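Local coordinates for protein DTDP-4-dehydrorhamnose reductase, rfbD ortholog (Clostridium acetobutylicum, PDB 1VL0) that probably reduces dTDP-6-deoxy-L-lyxo-4-hexulose to dTDP-L-rhamnose with a nicotinamide dinucleotide cofactor, completing the sugar nucleotide made by the dTDP-L-rhamnose pathway, at residues A[47-52]-A[95-100]; A[88-93]-A[138-143]; A[110-115]-A[157-162]. All coordinates share one frame; numbering follows the deposited sequence.

Interaction 1. Residues A[47-52]-A[95-100]; sequences LDITNV and KNLAAA. With NAI (1,4-dihydronicotinamide adenine dinucleotide), chain D.
N96 reaches off its helix and puts an amide N-H onto the backbone of the 47-52 loop: N96 ND2 to I49 O is 3.0 Å, nearly straight at 168°, with the acceptor close to the amide plane. Its CG lies beside its own backbone N (chi1 -70°), which aims the amide at the loop, and OD1 rests against V52, 3.7 Å from V52 CB. The next residue, L97, brings both methyls to I49, with L97 CD2 4.0 Å from I49 CG2.

This is the adenine end of the Rossmann-fold cofactor site, in the loop after strand 37-42. I49 N donates to N1A of the dinucleotide at 3.3 Å, while D48 OD1 accepts from its N6A at 3.0 Å, so the adenine edge is read by one donor and one acceptor. D48 turns its CG away from the backbone N (chi1 -176°), and its OD1 takes T50 N in an Asx turn and T50 OG1 at 2.8 Å, both from the same face of the carboxylate, fixing its rotation. A type I turn runs from D48 to N51, and N51 caps the following helix by accepting from A54 N.

Interaction 2. Residues A[88-93]-A[138-143]; sequences KINAIG and GKTKLE. With NAI (1,4-dihydronicotinamide adenine dinucleotide), chain D.
Two carbonyl oxygens come close where these helices meet: N90 O and T140 O lie 3.3 Å apart, both acceptors and not bonded to each other. The unusual stretch is on the N90 side, where a wider pi-type turn spans 88-92 and G93 N bonds back to K88 O. N90 O is met instead by a water, which in turn accepts from K141 NZ.

N90 ND2 donates to T140 OG1 at 3.1 Å and 162°, with the hydroxyl almost in the amide plane, while OD1 takes the backbone N of H73. T140 OG1 sits between its own N and carbonyl carbon (chi1 61°), turned back to the carbonyl of A136 in the preceding turn. K141 CD then passes the amide, 3.7 Å from N90 CG.

Helices 83-104 and 136-151 run nearly parallel here, 20° apart with axes 7.1 Å from each other, as parts of the Rossmann-like fold of an extended short-chain dehydrogenase. K141 follows Y137 in the YxxxK pattern of that family. Bends at chi2 and chi3 fold its chain over so that NZ meets the ribose, 3.0 Å from O2D and 3.2 Å from O3D of the cofactor; I111 O and the water bring the acceptors round NZ to four, more than it can serve fully at once. Further along, A91 CB packs on E143 CB at 4.1 Å, and E143 holds K139 NZ in a salt bridge.

Interaction 3. Residues A[110-115]-A[157-162]; sequences QISTDY and IVRTAW. With NAI (1,4-dihydronicotinamide adenine dinucleotide), chain D.
T160, S112 and T113 meet the dihydronicotinamide ring where the two strands end. T160 O is 3.2 Å from C5N of the cofactor and S112 O is 3.3 Å from C6N. A chi1 of 179° swings T113 OG1 to the far side from its own N, 3.3 Å from C5N, and it also accepts from Y115 N in an ST turn. I111 lays CG2 against the ribose, 3.4 Å from O4D, and its carbonyl takes a weak bond from O3D.

Behind them the strands are joined in parallel register by four backbone bonds: V158 N to Q110 O, S112 N to V158 O, T160 N to S112 O, and D114 N to T160 O. On one face I111 CD1 packs on V158 CB, with helix 197-210 beyond; on the other S112 CB meets R159 CG at 4.0 Å. The extended R159 chain ends in a salt bridge to E145, which also accepts from S112 OG.

Past the strand ends, D114 presses its carboxylate on A161, OD1 being 3.3 Å from A161 CB. Two waters join this carboxylate to W162, one at the backbone N and one at NE1, both at the edge of the indole and in its plane; the ring stacks on W226. A parallel pair whose C-terminal ends meet the nicotinamide in this way is typical of the cofactor cleft of Rossmann-fold dehydrogenases.

The three contacts follow the dinucleotide from adenine to nicotinamide: interaction 1 binds the adenine, interaction 2 the ribose next to the nicotinamide, and interaction 3 packs on the ring. Interactions 1 and 2 share helix 83-104, their centres about 12 Å apart, and touch where T50 packs on K88; both reach the second subunit. Interactions 2 and 3, about 12 Å between centres, touch through K141 and I111, joining helix 136-151 to strand 107-113. Interactions 1 and 3 lie about 19 Å apart between centres without touching. Along the chain, interaction 1 closes before interaction 3 opens, while the segments of interaction 2 alternate with those of both, so one cofactor site draws on segments from residue 47 to 162.

Interaction 1. Residues A[47-52]-A[95-100]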
loop_
_atom_site.group_PDB
_atom_site.type_symbol
_atom_site.label_atom_id
_atom_site.label_comp_id
_atom_site.label_asym_id
_atom_site.label_seq_id
_atom_site.Cartn_x
_atom_site.Cartn_y
_atom_site.Cartn_z
ATOM N N LEU A 47 -12.636 -12.150 -23.875
ATOM C CA LEU A 47 -12.323 -12.248 -22.471
ATOM C C LEU A 47 -12.915 -11.055 -21.765
ATOM O O LEU A 47 -12.465 -9.924 -21.949
ATOM C CB LEU A 47 -10.800 -12.217 -22.233
ATOM C CG LEU A 47 -10.372 -12.321 -20.769
ATOM C CD1 LEU A 47 -10.852 -13.610 -20.156
ATOM C CD2 LEU A 47 -8.868 -12.212 -20.643
ATOM N N ASP A 48 -13.909 -11.338 -20.952
ATOM C CA ASP A 48 -14.518 -10.349 -20.081
ATOM C C ASP A 48 -13.707 -10.258 -18.800
ATOM O O ASP A 48 -13.720 -11.151 -17.974
ATOM C CB ASP A 48 -15.949 -10.781 -19.768
ATOM C CG ASP A 48 -16.689 -9.757 -18.934
ATOM O OD1 ASP A 48 -16.052 -8.793 -18.459
ATOM O OD2 ASP A 48 -17.912 -9.825 -18.726
ATOM N N ILE A 49 -12.981 -9.168 -18.638
ATOM C CA ILE A 49 -12.057 -9.047 -17.539
ATOM C C ILE A 49 -12.734 -8.918 -16.172
ATOM O O ILE A 49 -12.064 -9.091 -15.170
ATOM C CB ILE A 49 -11.050 -7.883 -17.760
ATOM C CG1 ILE A 49 -11.715 -6.505 -17.622
ATOM C CG2 ILE A 49 -10.330 -8.018 -19.112
ATOM C CD1 ILE A 49 -10.685 -5.365 -17.730
ATOM N N THR A 50 -14.044 -8.647 -16.133
ATOM C CA THR A 50 -14.760 -8.501 -14.875
ATOM C C THR A 50 -15.170 -9.842 -14.277
ATOM O O THR A 50 -15.655 -9.870 -13.150
ATOM C CB THR A 50 -16.031 -7.651 -15.017
ATOM O OG1 THR A 50 -16.972 -8.312 -15.864
ATOM C CG2 THR A 50 -15.746 -6.361 -15.709
ATOM N N ASN A 51 -14.925 -10.928 -15.012
ATOM C CA ASN A 51 -15.288 -12.256 -14.610
ATOM C C ASN A 51 -14.091 -13.055 -14.131
ATOM O O ASN A 51 -13.261 -13.483 -14.939
ATOM C CB ASN A 51 -15.902 -12.970 -15.817
ATOM C CG ASN A 51 -16.520 -14.333 -15.461
ATOM O OD1 ASN A 51 -15.945 -15.169 -14.754
ATOM N ND2 ASN A 51 -17.715 -14.538 -15.947
ATOM N N VAL A 52 -14.046 -13.331 -12.829
ATOM C CA VAL A 52 -12.822 -13.857 -12.206
ATOM C C VAL A 52 -12.485 -15.251 -12.696
ATOM O O VAL A 52 -11.350 -15.539 -13.029
ATOM C CB VAL A 52 -12.856 -13.790 -10.634
ATOM C CG1 VAL A 52 -13.958 -14.553 -10.052
ATOM C CG2 VAL A 52 -11.552 -14.286 -10.039
ATOM N N LYS A 95 -7.933 -5.849 -10.935
ATOM C CA LYS A 95 -7.747 -6.793 -9.828
ATOM C C LYS A 95 -7.637 -8.195 -10.362
ATOM O O LYS A 95 -6.721 -8.921 -9.988
ATOM C CB LYS A 95 -8.949 -6.755 -8.852
ATOM C CG LYS A 95 -8.997 -7.912 -7.813
ATOM C CD LYS A 95 -10.341 -8.056 -7.086
ATOM C CE LYS A 95 -11.071 -9.375 -7.373
ATOM N NZ LYS A 95 -10.428 -10.644 -7.014
ATOM N N ASN A 96 -8.604 -8.579 -11.190
ATOM C CA ASN A 96 -8.655 -9.931 -11.727
ATOM C C ASN A 96 -7.418 -10.235 -12.564
ATOM O O ASN A 96 -6.850 -11.360 -12.497
ATOM C CB ASN A 96 -9.936 -10.168 -12.563
ATOM C CG ASN A 96 -11.220 -10.214 -11.717
ATOM O OD1 ASN A 96 -11.176 -10.473 -10.538
ATOM N ND2 ASN A 96 -12.368 -10.007 -12.354
ATOM N N LEU A 97 -7.011 -9.264 -13.372
ATOM C CA LEU A 97 -5.876 -9.446 -14.275
ATOM C C LEU A 97 -4.548 -9.480 -13.550
ATOM O O LEU A 97 -3.651 -10.268 -13.886
ATOM C CB LEU A 97 -5.875 -8.320 -15.319
ATOM C CG LEU A 97 -7.071 -8.265 -16.280
ATOM C CD1 LEU A 97 -7.005 -6.977 -17.080
ATOM C CD2 LEU A 97 -7.083 -9.457 -17.253
ATOM N N ALA A 98 -4.420 -8.634 -12.542
ATOM C CA ALA A 98 -3.205 -8.563 -11.741
ATOM C C ALA A 98 -2.921 -9.864 -10.986
ATOM O O ALA A 98 -1.776 -10.389 -11.021
ATOM C CB ALA A 98 -3.257 -7.368 -10.790
ATOM N N ALA A 99 -3.957 -10.423 -10.357
ATOM C CA ALA A 99 -3.832 -11.660 -9.608
ATOM C C ALA A 99 -3.625 -12.867 -10.515
ATOM O O ALA A 99 -2.821 -13.736 -10.191
ATOM C CB ALA A 99 -5.055 -11.902 -8.789
ATOM N N ALA A 100 -4.352 -12.897 -11.623
ATOM C CA ALA A 100 -4.251 -14.010 -12.585
ATOM C C ALA A 100 -2.856 -13.980 -13.187
ATOM O O ALA A 100 -2.247 -14.988 -13.365
ATOM C CB ALA A 100 -5.311 -13.879 -13.644
HETATM P PA NAI D . -11.149 2.959 -25.704
HETATM O O1A NAI D . -12.447 3.420 -25.102
HETATM O O2A NAI D . -10.872 3.524 -27.075
HETATM O O5B NAI D . -11.152 1.356 -25.624
HETATM C C5B NAI D . -11.434 0.762 -24.372
HETATM C C4B NAI D . -11.827 -0.700 -24.540
HETATM O O4B NAI D . -12.457 -1.165 -23.348
HETATM C C3B NAI D . -12.848 -0.988 -25.638
HETATM O O3B NAI D . -12.257 -1.742 -26.680
HETATM C C2B NAI D . -13.932 -1.773 -24.884
HETATM O O2B NAI D . -14.671 -2.699 -25.669
HETATM C C1B NAI D . -13.077 -2.368 -23.761
HETATM N N9A NAI D . -13.754 -3.100 -22.674
HETATM C C8A NAI D . -14.851 -2.659 -21.989
HETATM N N7A NAI D . -15.201 -3.606 -21.095
HETATM C C5A NAI D . -14.369 -4.668 -21.197
HETATM C C6A NAI D . -14.314 -5.883 -20.512
HETATM N N6A NAI D . -15.201 -6.182 -19.575
HETATM N N1A NAI D . -13.331 -6.792 -20.830
HETATM C C2A NAI D . -12.394 -6.485 -21.823
HETATM N N3A NAI D . -12.462 -5.305 -22.520
HETATM C C4A NAI D . -13.434 -4.378 -22.205
HETATM O O3 NAI D . -9.977 3.288 -24.661
HETATM P PN NAI D . -8.693 4.246 -24.897
HETATM O O1N NAI D . -7.589 3.497 -25.528
HETATM O O2N NAI D . -9.181 5.576 -25.326
HETATM O O5D NAI D . -8.176 4.301 -23.364
HETATM C C5D NAI D . -7.096 3.462 -22.978
HETATM C C4D NAI D . -6.779 3.693 -21.524
HETATM O O4D NAI D . -6.436 5.073 -21.272
HETATM C C3D NAI D . -7.947 3.337 -20.606
HETATM O O3D NAI D . -7.387 2.520 -19.617
HETATM C C2D NAI D . -8.446 4.668 -20.044
HETATM O O2D NAI D . -8.987 4.666 -18.727
HETATM C C1D NAI D . -7.157 5.495 -20.113
HETATM N N1N NAI D . -7.386 6.933 -20.243
HETATM C C2N NAI D . -7.856 7.427 -21.439
HETATM C C3N NAI D . -8.043 8.804 -21.550
HETATM C C7N NAI D . -8.866 9.362 -22.673
HETATM O O7N NAI D . -8.770 10.739 -22.918
HETATM N N7N NAI D . -9.655 8.562 -23.402
HETATM C C4N NAI D . -7.748 9.642 -20.467
HETATM C C5N NAI D . -7.274 9.126 -19.261
HETATM C C6N NAI D . -7.105 7.747 -19.185
#

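Interaction 2. Residues A[88-93]-A[138-143]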
loop_
_atom_site.group_PDB
_atom_site.type_symbol
_atom_site.label_atom_id
_atom_site.label_comp_id
_atom_site.label_asym_id
_atom_site.label_seq_id
_atom_site.Cartn_x
_atom_site.Cartn_y
_atom_site.Cartn_z
ATOM N N LYS A 88 -16.734 -2.433 -11.690
ATOM C CA LYS A 88 -16.458 -3.738 -12.267
ATOM C C LYS A 88 -15.386 -3.659 -13.335
ATOM O O LYS A 88 -14.460 -4.471 -13.343
ATOM C CB LYS A 88 -17.713 -4.369 -12.887
ATOM C CG LYS A 88 -18.743 -4.818 -11.900
ATOM C CD LYS A 88 -19.897 -5.529 -12.657
ATOM C CE LYS A 88 -21.022 -5.900 -11.691
ATOM N NZ LYS A 88 -22.171 -6.608 -12.311
ATOM N N ILE A 89 -15.518 -2.685 -14.243
ATOM C CA ILE A 89 -14.590 -2.585 -15.349
ATOM C C ILE A 89 -13.298 -1.895 -14.936
ATOM O O ILE A 89 -12.227 -2.301 -15.330
ATOM C CB ILE A 89 -15.237 -1.845 -16.551
ATOM C CG1 ILE A 89 -16.495 -2.606 -17.026
ATOM C CG2 ILE A 89 -14.220 -1.752 -17.736
ATOM C CD1 ILE A 89 -17.216 -1.974 -18.258
ATOM N N ASN A 90 -13.412 -0.800 -14.193
ATOM C CA ASN A 90 -12.249 0.040 -13.907
ATOM C C ASN A 90 -11.415 -0.429 -12.710
ATOM O O ASN A 90 -10.245 -0.066 -12.632
ATOM C CB ASN A 90 -12.666 1.506 -13.714
ATOM C CG ASN A 90 -13.103 2.155 -15.003
ATOM O OD1 ASN A 90 -12.801 1.669 -16.084
ATOM N ND2 ASN A 90 -13.828 3.264 -14.900
ATOM N N ALA A 91 -12.008 -1.219 -11.797
ATOM C CA ALA A 91 -11.303 -1.697 -10.604
ATOM C C ALA A 91 -11.192 -3.201 -10.502
ATOM O O ALA A 91 -10.098 -3.704 -10.300
ATOM C CB ALA A 91 -11.918 -1.172 -9.401
ATOM N N ILE A 92 -12.323 -3.904 -10.615
ATOM C CA ILE A 92 -12.349 -5.377 -10.506
ATOM C C ILE A 92 -11.617 -6.026 -11.675
ATOM O O ILE A 92 -10.971 -7.049 -11.524
ATOM C CB ILE A 92 -13.815 -5.922 -10.475
ATOM C CG1 ILE A 92 -14.616 -5.426 -9.267
ATOM C CG2 ILE A 92 -13.870 -7.471 -10.529
ATOM C CD1 ILE A 92 -13.944 -5.518 -7.993
ATOM N N GLY A 93 -11.753 -5.448 -12.869
ATOM C CA GLY A 93 -11.014 -5.959 -14.021
ATOM C C GLY A 93 -9.522 -6.006 -13.800
ATOM O O GLY A 93 -8.904 -7.045 -13.919
ATOM N N GLY A 138 -12.685 8.720 -11.864
ATOM C CA GLY A 138 -11.391 8.791 -11.203
ATOM C C GLY A 138 -11.248 7.839 -10.014
ATOM O O GLY A 138 -10.205 7.223 -9.785
ATOM N N LYS A 139 -12.306 7.740 -9.235
ATOM C CA LYS A 139 -12.294 6.934 -8.021
ATOM C C LYS A 139 -12.145 5.457 -8.365
ATOM O O LYS A 139 -11.368 4.754 -7.753
ATOM C CB LYS A 139 -13.584 7.182 -7.224
ATOM C CG LYS A 139 -13.853 6.168 -6.096
ATOM C CD LYS A 139 -12.724 6.110 -5.017
ATOM C CE LYS A 139 -13.126 5.174 -3.853
ATOM N NZ LYS A 139 -12.153 5.217 -2.691
ATOM N N THR A 140 -12.899 5.011 -9.355
ATOM C CA THR A 140 -12.842 3.595 -9.808
ATOM C C THR A 140 -11.535 3.226 -10.490
ATOM O O THR A 140 -11.040 2.135 -10.305
ATOM C CB THR A 140 -14.018 3.260 -10.750
ATOM O OG1 THR A 140 -13.984 4.081 -11.948
ATOM C CG2 THR A 140 -15.367 3.516 -10.047
ATOM N N LYS A 141 -10.983 4.130 -11.291
ATOM C CA LYS A 141 -9.667 3.907 -11.888
ATOM C C LYS A 141 -8.607 3.878 -10.789
ATOM O O LYS A 141 -7.706 3.086 -10.836
ATOM C CB LYS A 141 -9.303 5.000 -12.898
ATOM C CG LYS A 141 -10.151 5.052 -14.149
ATOM C CD LYS A 141 -9.844 3.845 -15.076
ATOM C CE LYS A 141 -8.428 3.889 -15.667
ATOM N NZ LYS A 141 -8.199 2.712 -16.557
ATOM N N LEU A 142 -8.708 4.742 -9.794
ATOM C CA LEU A 142 -7.745 4.709 -8.674
ATOM C C LEU A 142 -7.751 3.382 -7.908
ATOM O O LEU A 142 -6.716 2.841 -7.570
ATOM C CB LEU A 142 -7.991 5.839 -7.695
ATOM C CG LEU A 142 -7.042 5.858 -6.490
ATOM C CD1 LEU A 142 -5.639 6.163 -6.856
ATOM C CD2 LEU A 142 -7.524 6.885 -5.479
ATOM N N GLU A 143 -8.931 2.881 -7.622
ATOM C CA GLU A 143 -9.041 1.624 -6.928
ATOM C C GLU A 143 -8.456 0.502 -7.779
ATOM O O GLU A 143 -7.854 -0.429 -7.245
ATOM C CB GLU A 143 -10.500 1.346 -6.525
ATOM C CG GLU A 143 -11.005 2.327 -5.468
ATOM C CD GLU A 143 -10.241 2.270 -4.149
ATOM O OE1 GLU A 143 -9.587 1.206 -3.836
ATOM O OE2 GLU A 143 -10.337 3.282 -3.407
HETATM P PA NAI D . -11.149 2.959 -25.704
HETATM O O1A NAI D . -12.447 3.420 -25.102
HETATM O O2A NAI D . -10.872 3.524 -27.075
HETATM O O5B NAI D . -11.152 1.356 -25.624
HETATM C C5B NAI D . -11.434 0.762 -24.372
HETATM C C4B NAI D . -11.827 -0.700 -24.540
HETATM O O4B NAI D . -12.457 -1.165 -23.348
HETATM C C3B NAI D . -12.848 -0.988 -25.638
HETATM O O3B NAI D . -12.257 -1.742 -26.680
HETATM C C2B NAI D . -13.932 -1.773 -24.884
HETATM O O2B NAI D . -14.671 -2.699 -25.669
HETATM C C1B NAI D . -13.077 -2.368 -23.761
HETATM N N9A NAI D . -13.754 -3.100 -22.674
HETATM C C8A NAI D . -14.851 -2.659 -21.989
HETATM N N7A NAI D . -15.201 -3.606 -21.095
HETATM C C5A NAI D . -14.369 -4.668 -21.197
HETATM C C6A NAI D . -14.314 -5.883 -20.512
HETATM N N6A NAI D . -15.201 -6.182 -19.575
HETATM N N1A NAI D . -13.331 -6.792 -20.830
HETATM C C2A NAI D . -12.394 -6.485 -21.823
HETATM N N3A NAI D . -12.462 -5.305 -22.520
HETATM C C4A NAI D . -13.434 -4.378 -22.205
HETATM O O3 NAI D . -9.977 3.288 -24.661
HETATM P PN NAI D . -8.693 4.246 -24.897
HETATM O O1N NAI D . -7.589 3.497 -25.528
HETATM O O2N NAI D . -9.181 5.576 -25.326
HETATM O O5D NAI D . -8.176 4.301 -23.364
HETATM C C5D NAI D . -7.096 3.462 -22.978
HETATM C C4D NAI D . -6.779 3.693 -21.524
HETATM O O4D NAI D . -6.436 5.073 -21.272
HETATM C C3D NAI D . -7.947 3.337 -20.606
HETATM O O3D NAI D . -7.387 2.520 -19.617
HETATM C C2D NAI D . -8.446 4.668 -20.044
HETATM O O2D NAI D . -8.987 4.666 -18.727
HETATM C C1D NAI D . -7.157 5.495 -20.113
HETATM N N1N NAI D . -7.386 6.933 -20.243
HETATM C C2N NAI D . -7.856 7.427 -21.439
HETATM C C3N NAI D . -8.043 8.804 -21.550
HETATM C C7N NAI D . -8.866 9.362 -22.673
HETATM O O7N NAI D . -8.770 10.739 -22.918
HETATM N N7N NAI D . -9.655 8.562 -23.402
HETATM C C4N NAI D . -7.748 9.642 -20.467
HETATM C C5N NAI D . -7.274 9.126 -19.261
HETATM C C6N NAI D . -7.105 7.747 -19.185
HETATM O O HOH W 1 -9.025 0.504 -15.349
#

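Interaction 3. Residues A[110-115]-A[157-162]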
loop_
_atom_site.group_PDB
_atom_site.type_symbol
_atom_site.label_atom_id
_atom_site.label_comp_id
_atom_site.label_asym_id
_atom_site.label_seq_id
_atom_site.Cartn_x
_atom_site.Cartn_y
_atom_site.Cartn_z
ATOM N N GLN A 110 -1.031 -1.556 -16.350
ATOM C CA GLN A 110 -2.380 -0.990 -16.135
ATOM C C GLN A 110 -2.393 0.499 -16.543
ATOM O O GLN A 110 -1.655 1.330 -15.990
ATOM C CB GLN A 110 -2.707 -1.097 -14.666
ATOM C CG GLN A 110 -3.909 -0.265 -14.188
ATOM C CD GLN A 110 -5.203 -0.714 -14.817
ATOM O OE1 GLN A 110 -5.295 -1.804 -15.412
ATOM N NE2 GLN A 110 -6.219 0.115 -14.677
ATOM N N ILE A 111 -3.235 0.819 -17.499
ATOM C CA ILE A 111 -3.315 2.160 -17.962
ATOM C C ILE A 111 -4.342 2.918 -17.102
ATOM O O ILE A 111 -5.462 2.430 -16.858
ATOM C CB ILE A 111 -3.711 2.226 -19.476
ATOM C CG1 ILE A 111 -2.836 1.306 -20.341
ATOM C CG2 ILE A 111 -3.612 3.697 -19.941
ATOM C CD1 ILE A 111 -1.400 1.717 -20.524
ATOM N N SER A 112 -3.957 4.103 -16.655
ATOM C CA SER A 112 -4.767 4.874 -15.755
ATOM C C SER A 112 -4.858 6.344 -16.238
ATOM O O SER A 112 -4.572 6.657 -17.406
ATOM C CB SER A 112 -4.194 4.799 -14.318
ATOM O OG SER A 112 -5.122 5.252 -13.311
ATOM N N THR A 113 -5.235 7.240 -15.324
ATOM C CA THR A 113 -5.795 8.538 -15.673
ATOM C C THR A 113 -5.355 9.677 -14.759
ATOM O O THR A 113 -5.115 9.510 -13.570
ATOM C CB THR A 113 -7.356 8.430 -15.743
ATOM O OG1 THR A 113 -7.953 9.704 -16.069
ATOM C CG2 THR A 113 -7.963 8.049 -14.410
ATOM N N ASP A 114 -5.260 10.853 -15.349
ATOM C CA ASP A 114 -5.153 12.135 -14.619
ATOM C C ASP A 114 -6.353 12.459 -13.743
ATOM O O ASP A 114 -6.258 13.270 -12.857
ATOM C CB ASP A 114 -4.948 13.293 -15.646
ATOM C CG ASP A 114 -6.159 13.496 -16.593
ATOM O OD1 ASP A 114 -6.627 12.517 -17.214
ATOM O OD2 ASP A 114 -6.705 14.610 -16.777
ATOM N N TYR A 115 -7.483 11.798 -13.951
ATOM C CA TYR A 115 -8.652 12.004 -13.071
ATOM C C TYR A 115 -8.473 11.431 -11.654
ATOM O O TYR A 115 -9.360 11.547 -10.825
ATOM C CB TYR A 115 -9.921 11.383 -13.688
ATOM C CG TYR A 115 -10.644 12.285 -14.689
ATOM C CD1 TYR A 115 -10.072 12.588 -15.901
ATOM C CD2 TYR A 115 -11.890 12.813 -14.404
ATOM C CE1 TYR A 115 -10.712 13.398 -16.803
ATOM C CE2 TYR A 115 -12.534 13.612 -15.289
ATOM C CZ TYR A 115 -11.934 13.899 -16.504
ATOM O OH TYR A 115 -12.564 14.719 -17.416
ATOM N N ILE A 157 2.082 1.041 -13.743
ATOM C CA ILE A 157 0.862 1.864 -13.863
ATOM C C ILE A 157 1.272 3.052 -14.686
ATOM O O ILE A 157 2.228 3.737 -14.332
ATOM C CB ILE A 157 0.323 2.256 -12.481
ATOM C CG1 ILE A 157 -0.292 1.006 -11.791
ATOM C CG2 ILE A 157 -0.740 3.369 -12.552
ATOM C CD1 ILE A 157 -0.391 1.162 -10.344
ATOM N N VAL A 158 0.574 3.263 -15.801
ATOM C CA VAL A 158 0.880 4.360 -16.720
ATOM C C VAL A 158 -0.348 5.273 -16.858
ATOM O O VAL A 158 -1.377 4.856 -17.430
ATOM C CB VAL A 158 1.327 3.850 -18.091
ATOM C CG1 VAL A 158 1.739 5.036 -19.007
ATOM C CG2 VAL A 158 2.524 2.828 -17.951
ATOM N N ARG A 159 -0.285 6.443 -16.218
ATOM C CA ARG A 159 -1.374 7.410 -16.233
ATOM C C ARG A 159 -1.284 8.262 -17.466
ATOM O O ARG A 159 -0.245 8.838 -17.760
ATOM C CB ARG A 159 -1.358 8.319 -14.990
ATOM C CG ARG A 159 -1.391 7.584 -13.685
ATOM C CD ARG A 159 -1.680 8.520 -12.531
ATOM N NE ARG A 159 -1.721 7.818 -11.244
ATOM C CZ ARG A 159 -1.085 8.154 -10.137
ATOM N NH1 ARG A 159 -0.298 9.216 -10.078
ATOM N NH2 ARG A 159 -1.253 7.388 -9.064
ATOM N N THR A 160 -2.389 8.389 -18.179
ATOM C CA THR A 160 -2.408 9.246 -19.337
ATOM C C THR A 160 -3.629 10.189 -19.330
ATOM O O THR A 160 -4.394 10.206 -18.364
ATOM C CB THR A 160 -2.286 8.442 -20.621
ATOM O OG1 THR A 160 -2.050 9.356 -21.716
ATOM C CG2 THR A 160 -3.558 7.715 -20.976
ATOM N N ALA A 161 -3.772 11.002 -20.382
ATOM C CA ALA A 161 -4.831 12.017 -20.419
ATOM C C ALA A 161 -5.041 12.510 -21.836
ATOM O O ALA A 161 -4.123 12.433 -22.666
ATOM C CB ALA A 161 -4.447 13.217 -19.529
ATOM N N TRP A 162 -6.252 13.015 -22.093
ATOM C CA TRP A 162 -6.572 13.750 -23.331
ATOM C C TRP A 162 -6.099 12.928 -24.514
ATOM O O TRP A 162 -5.389 13.411 -25.398
ATOM C CB TRP A 162 -5.895 15.104 -23.324
ATOM C CG TRP A 162 -6.414 16.058 -22.323
ATOM C CD1 TRP A 162 -6.987 15.782 -21.096
ATOM C CD2 TRP A 162 -6.369 17.483 -22.419
ATOM N NE1 TRP A 162 -7.301 16.953 -20.443
ATOM C CE2 TRP A 162 -6.964 18.010 -21.243
ATOM C CE3 TRP A 162 -5.952 18.372 -23.407
ATOM C CZ2 TRP A 162 -7.124 19.372 -21.035
ATOM C CZ3 TRP A 162 -6.090 19.688 -23.193
ATOM C CH2 TRP A 162 -6.681 20.195 -22.016
HETATM P PA NAI D . -11.149 2.959 -25.704
HETATM O O1A NAI D . -12.447 3.420 -25.102
HETATM O O2A NAI D . -10.872 3.524 -27.075
HETATM O O5B NAI D . -11.152 1.356 -25.624
HETATM C C5B NAI D . -11.434 0.762 -24.372
HETATM C C4B NAI D . -11.827 -0.700 -24.540
HETATM O O4B NAI D . -12.457 -1.165 -23.348
HETATM C C3B NAI D . -12.848 -0.988 -25.638
HETATM O O3B NAI D . -12.257 -1.742 -26.680
HETATM C C2B NAI D . -13.932 -1.773 -24.884
HETATM O O2B NAI D . -14.671 -2.699 -25.669
HETATM C C1B NAI D . -13.077 -2.368 -23.761
HETATM N N9A NAI D . -13.754 -3.100 -22.674
HETATM C C8A NAI D . -14.851 -2.659 -21.989
HETATM N N7A NAI D . -15.201 -3.606 -21.095
HETATM C C5A NAI D . -14.369 -4.668 -21.197
HETATM C C6A NAI D . -14.314 -5.883 -20.512
HETATM N N6A NAI D . -15.201 -6.182 -19.575
HETATM N N1A NAI D . -13.331 -6.792 -20.830
HETATM C C2A NAI D . -12.394 -6.485 -21.823
HETATM N N3A NAI D . -12.462 -5.305 -22.520
HETATM C C4A NAI D . -13.434 -4.378 -22.205
HETATM O O3 NAI D . -9.977 3.288 -24.661
HETATM P PN NAI D . -8.693 4.246 -24.897
HETATM O O1N NAI D . -7.589 3.497 -25.528
HETATM O O2N NAI D . -9.181 5.576 -25.326
HETATM O O5D NAI D . -8.176 4.301 -23.364
HETATM C C5D NAI D . -7.096 3.462 -22.978
HETATM C C4D NAI D . -6.779 3.693 -21.524
HETATM O O4D NAI D . -6.436 5.073 -21.272
HETATM C C3D NAI D . -7.947 3.337 -20.606
HETATM O O3D NAI D . -7.387 2.520 -19.617
HETATM C C2D NAI D . -8.446 4.668 -20.044
HETATM O O2D NAI D . -8.987 4.666 -18.727
HETATM C C1D NAI D . -7.157 5.495 -20.113
HETATM N N1N NAI D . -7.386 6.933 -20.243
HETATM C C2N NAI D . -7.856 7.427 -21.439
HETATM C C3N NAI D . -8.043 8.804 -21.550
HETATM C C7N NAI D . -8.866 9.362 -22.673
HETATM O O7N NAI D . -8.770 10.739 -22.918
HETATM N N7N NAI D . -9.655 8.562 -23.402
HETATM C C4N NAI D . -7.748 9.642 -20.467
HETATM C C5N NAI D . -7.274 9.126 -19.261
HETATM C C6N NAI D . -7.105 7.747 -19.185
HETATM O O HOH W 2 -8.080 12.594 -19.593
HETATM O O HOH W 3 -8.478 15.985 -17.790
#